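Long-range contact in polygalacturonase (Pectobacterium carotovorum subsp. carotovorum, PDB 1BHE), which hydrolyses the alpha-1,4 bonds within polygalacturonic acid chains, taking part in the maceration and soft rot of plant tissue: residues S54-L65 against D100-T108. Sequence-based numbering, arbitrary orientation.
Sequences SGPLSLPSGVSL and DAFITAVST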
loop_
_atom_site.group_PDB
_atom_site.type_symbol
_atom_site.label_atom_id
_atom_site.label_comp_id
_atom_site.label_asym_id
_atom_site.label_seq_id
_atom_site.Cartn_x
_atom_site.Cartn_y
_atom_site.Cartn_z
ATOM N N SER A 54 -16.795 0.376 14.324
ATOM C CA SER A 54 -17.267 -0.809 13.612
ATOM C C SER A 54 -16.228 -1.910 13.468
ATOM O O SER A 54 -15.025 -1.689 13.545
ATOM C CB SER A 54 -17.676 -0.340 12.196
ATOM O OG SER A 54 -17.994 -1.409 11.326
ATOM N N GLY A 55 -16.730 -3.111 13.200
ATOM C CA GLY A 55 -15.900 -4.264 12.876
ATOM C C GLY A 55 -15.924 -4.396 11.349
ATOM O O GLY A 55 -16.322 -3.469 10.638
ATOM N N PRO A 56 -15.516 -5.545 10.837
ATOM C CA PRO A 56 -15.451 -5.790 9.411
ATOM C C PRO A 56 -16.706 -5.421 8.637
ATOM O O PRO A 56 -17.817 -5.771 9.025
ATOM C CB PRO A 56 -15.205 -7.297 9.311
ATOM C CG PRO A 56 -14.438 -7.612 10.548
ATOM C CD PRO A 56 -14.993 -6.699 11.613
ATOM N N LEU A 57 -16.507 -4.740 7.514
ATOM C CA LEU A 57 -17.567 -4.338 6.619
ATOM C C LEU A 57 -17.289 -4.893 5.218
ATOM O O LEU A 57 -16.129 -5.033 4.828
ATOM C CB LEU A 57 -17.662 -2.808 6.531
ATOM C CG LEU A 57 -17.965 -2.042 7.819
ATOM C CD1 LEU A 57 -17.717 -0.544 7.652
ATOM C CD2 LEU A 57 -19.398 -2.299 8.277
ATOM N N SER A 58 -18.353 -5.188 4.489
ATOM C CA SER A 58 -18.234 -5.652 3.106
ATOM C C SER A 58 -18.850 -4.619 2.165
ATOM O O SER A 58 -19.998 -4.187 2.318
ATOM C CB SER A 58 -18.938 -6.991 2.910
ATOM O OG SER A 58 -18.855 -7.429 1.565
ATOM N N LEU A 59 -18.077 -4.218 1.163
ATOM C CA LEU A 59 -18.539 -3.240 0.184
ATOM C C LEU A 59 -19.067 -3.908 -1.070
ATOM O O LEU A 59 -18.298 -4.518 -1.815
ATOM C CB LEU A 59 -17.351 -2.326 -0.141
ATOM C CG LEU A 59 -17.633 -1.061 -0.950
ATOM C CD1 LEU A 59 -18.759 -0.252 -0.332
ATOM C CD2 LEU A 59 -16.361 -0.223 -1.073
ATOM N N PRO A 60 -20.365 -3.807 -1.339
ATOM C CA PRO A 60 -20.986 -4.425 -2.498
ATOM C C PRO A 60 -20.568 -3.774 -3.807
ATOM O O PRO A 60 -20.124 -2.622 -3.846
ATOM C CB PRO A 60 -22.491 -4.293 -2.270
ATOM C CG PRO A 60 -22.618 -3.961 -0.814
ATOM C CD PRO A 60 -21.380 -3.138 -0.493
ATOM N N SER A 61 -20.687 -4.517 -4.898
ATOM C CA SER A 61 -20.308 -4.041 -6.220
ATOM C C SER A 61 -21.157 -2.838 -6.630
ATOM O O SER A 61 -22.379 -2.878 -6.483
ATOM C CB SER A 61 -20.528 -5.134 -7.278
ATOM O OG SER A 61 -20.045 -4.674 -8.536
ATOM N N GLY A 62 -20.522 -1.796 -7.145
ATOM C CA GLY A 62 -21.217 -0.595 -7.592
ATOM C C GLY A 62 -21.612 0.362 -6.481
ATOM O O GLY A 62 -22.208 1.414 -6.731
ATOM N N VAL A 63 -21.359 0.001 -5.236
ATOM C CA VAL A 63 -21.685 0.783 -4.051
ATOM C C VAL A 63 -20.419 1.383 -3.455
ATOM O O VAL A 63 -19.323 0.823 -3.535
ATOM C CB VAL A 63 -22.412 -0.103 -3.021
ATOM C CG1 VAL A 63 -22.705 0.626 -1.720
ATOM C CG2 VAL A 63 -23.699 -0.665 -3.616
ATOM N N SER A 64 -20.547 2.570 -2.851
ATOM C CA SER A 64 -19.404 3.260 -2.280
ATOM C C SER A 64 -19.662 3.697 -0.837
ATOM O O SER A 64 -20.782 3.653 -0.334
ATOM C CB SER A 64 -19.076 4.506 -3.118
ATOM O OG SER A 64 -18.685 4.177 -4.443
ATOM N N LEU A 65 -18.595 4.153 -0.191
ATOM C CA LEU A 65 -18.648 4.689 1.155
ATOM C C LEU A 65 -18.182 6.149 1.071
ATOM O O LEU A 65 -17.180 6.433 0.412
ATOM C CB LEU A 65 -17.735 3.976 2.137
ATOM C CG LEU A 65 -18.289 3.108 3.249
ATOM C CD1 LEU A 65 -17.174 2.756 4.237
ATOM C CD2 LEU A 65 -19.463 3.729 3.987
ATOM N N ASP A 100 -9.834 -10.752 9.232
ATOM C CA ASP A 100 -10.491 -10.141 8.074
ATOM C C ASP A 100 -10.022 -8.681 8.033
ATOM O O ASP A 100 -9.598 -8.160 9.072
ATOM C CB ASP A 100 -12.009 -10.183 8.177
ATOM C CG ASP A 100 -12.590 -11.578 8.016
ATOM O OD1 ASP A 100 -12.011 -12.391 7.275
ATOM O OD2 ASP A 100 -13.627 -11.856 8.648
ATOM N N ALA A 101 -10.148 -8.014 6.890
ATOM C CA ALA A 101 -9.770 -6.605 6.818
ATOM C C ALA A 101 -10.911 -5.759 7.380
ATOM O O ALA A 101 -12.004 -6.289 7.606
ATOM C CB ALA A 101 -9.468 -6.190 5.385
ATOM N N PHE A 102 -10.665 -4.475 7.580
ATOM C CA PHE A 102 -11.728 -3.593 8.068
ATOM C C PHE A 102 -12.791 -3.407 6.996
ATOM O O PHE A 102 -13.991 -3.560 7.250
ATOM C CB PHE A 102 -11.147 -2.258 8.519
ATOM C CG PHE A 102 -12.086 -1.332 9.234
ATOM C CD1 PHE A 102 -13.235 -1.783 9.858
ATOM C CD2 PHE A 102 -11.779 0.024 9.293
ATOM C CE1 PHE A 102 -14.083 -0.907 10.515
ATOM C CE2 PHE A 102 -12.619 0.903 9.954
ATOM C CZ PHE A 102 -13.767 0.434 10.557
ATOM N N ILE A 103 -12.372 -3.057 5.785
ATOM C CA ILE A 103 -13.287 -2.879 4.661
ATOM C C ILE A 103 -12.836 -3.802 3.522
ATOM O O ILE A 103 -11.676 -3.696 3.109
ATOM C CB ILE A 103 -13.357 -1.439 4.153
ATOM C CG1 ILE A 103 -13.833 -0.470 5.258
ATOM C CG2 ILE A 103 -14.287 -1.326 2.945
ATOM C CD1 ILE A 103 -13.544 0.976 4.870
ATOM N N THR A 104 -13.707 -4.707 3.099
ATOM C CA THR A 104 -13.345 -5.643 2.032
ATOM C C THR A 104 -14.291 -5.517 0.842
ATOM O O THR A 104 -15.510 -5.491 0.989
ATOM C CB THR A 104 -13.377 -7.100 2.538
ATOM O OG1 THR A 104 -12.617 -7.240 3.744
ATOM C CG2 THR A 104 -12.777 -8.042 1.495
ATOM N N ALA A 105 -13.729 -5.430 -0.362
ATOM C CA ALA A 105 -14.485 -5.319 -1.599
ATOM C C ALA A 105 -14.095 -6.506 -2.487
ATOM O O ALA A 105 -12.954 -6.572 -2.943
ATOM C CB ALA A 105 -14.149 -4.001 -2.292
ATOM N N VAL A 106 -14.987 -7.466 -2.638
ATOM C CA VAL A 106 -14.729 -8.675 -3.413
ATOM C C VAL A 106 -15.525 -8.692 -4.706
ATOM O O VAL A 106 -16.744 -8.512 -4.684
ATOM C CB VAL A 106 -15.127 -9.933 -2.596
ATOM C CG1 VAL A 106 -14.987 -11.190 -3.451
ATOM C CG2 VAL A 106 -14.277 -10.044 -1.344
ATOM N N SER A 107 -14.855 -8.898 -5.837
ATOM C CA SER A 107 -15.536 -8.935 -7.126
ATOM C C SER A 107 -16.465 -7.750 -7.336
ATOM O O SER A 107 -17.623 -7.912 -7.726
ATOM C CB SER A 107 -16.290 -10.276 -7.259
ATOM O OG SER A 107 -15.323 -11.321 -7.172
ATOM N N THR A 108 -15.949 -6.536 -7.135
ATOM C CA THR A 108 -16.734 -5.326 -7.316
ATOM C C THR A 108 -16.348 -4.622 -8.614
ATOM O O THR A 108 -15.239 -4.766 -9.127
ATOM C CB THR A 108 -16.548 -4.317 -6.162
ATOM O OG1 THR A 108 -15.176 -3.881 -6.128
ATOM C CG2 THR A 108 -16.875 -4.971 -4.825
HETATM O O HOH W 1 -14.133 -6.725 5.901
HETATM O O HOH W 2 -16.604 -8.811 0.980
HETATM O O HOH W 3 -17.595 -7.048 -1.388
#
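Successive coils of a right-handed parallel beta-helix meet where Leu57 and Ser58 pair in parallel with Ile103 and Thr104, near the end of the solenoid covered by helix 26-33. The main chains alternate as donor and acceptor. Leu57 N bonds to Phe102 O at 2.8 Å, Leu57 O takes the amide of Thr104, and Leu59 N reaches Thr104 O at 2.9 Å in a nearly straight bond (173° at the hydrogen). As the strands part after Leu59, a water continues the pairing, donating to Leu59 O and accepting from Val106 N. On the outward face another water joins Leu57 O, Ala101 O and Thr104 OG1; the hydroxyl lies beside its own backbone N (chi1 -51°), close enough to share this site.

Leu57 and Ile103 point to the opposite face, inside the coil. There Ile103 CD1 meets Leu65 CD1 at 4.1 Å, the two side chains crossing at a slant, while Leu73 of the next strand along the coil touches both. Leu59 leans toward strand 103-106, its CB 4.2 Å from Ala105 CB, and Phe162 packs on both residues. Just before strand 103-106, Phe102 extends its ring toward residues 54-55, with CG anti to the backbone N (chi1 -171°). The ring edge faces Gly55 O, almost in plane, with CE1 3.4 Å from that oxygen, which also accepts a bond from Ser54 OG. At the far end, Thr108 CG2 lies 3.4 Å from Leu59 O and its CB rests on Ser61 CA, while Thr108 OG1 bonds to Ser159.

Parallel strands in register, apolar side chains turned inward and polar ones turned outward are typical of parallel beta-helices, the fold that glycoside hydrolase family 28 shares with the pectate lyases.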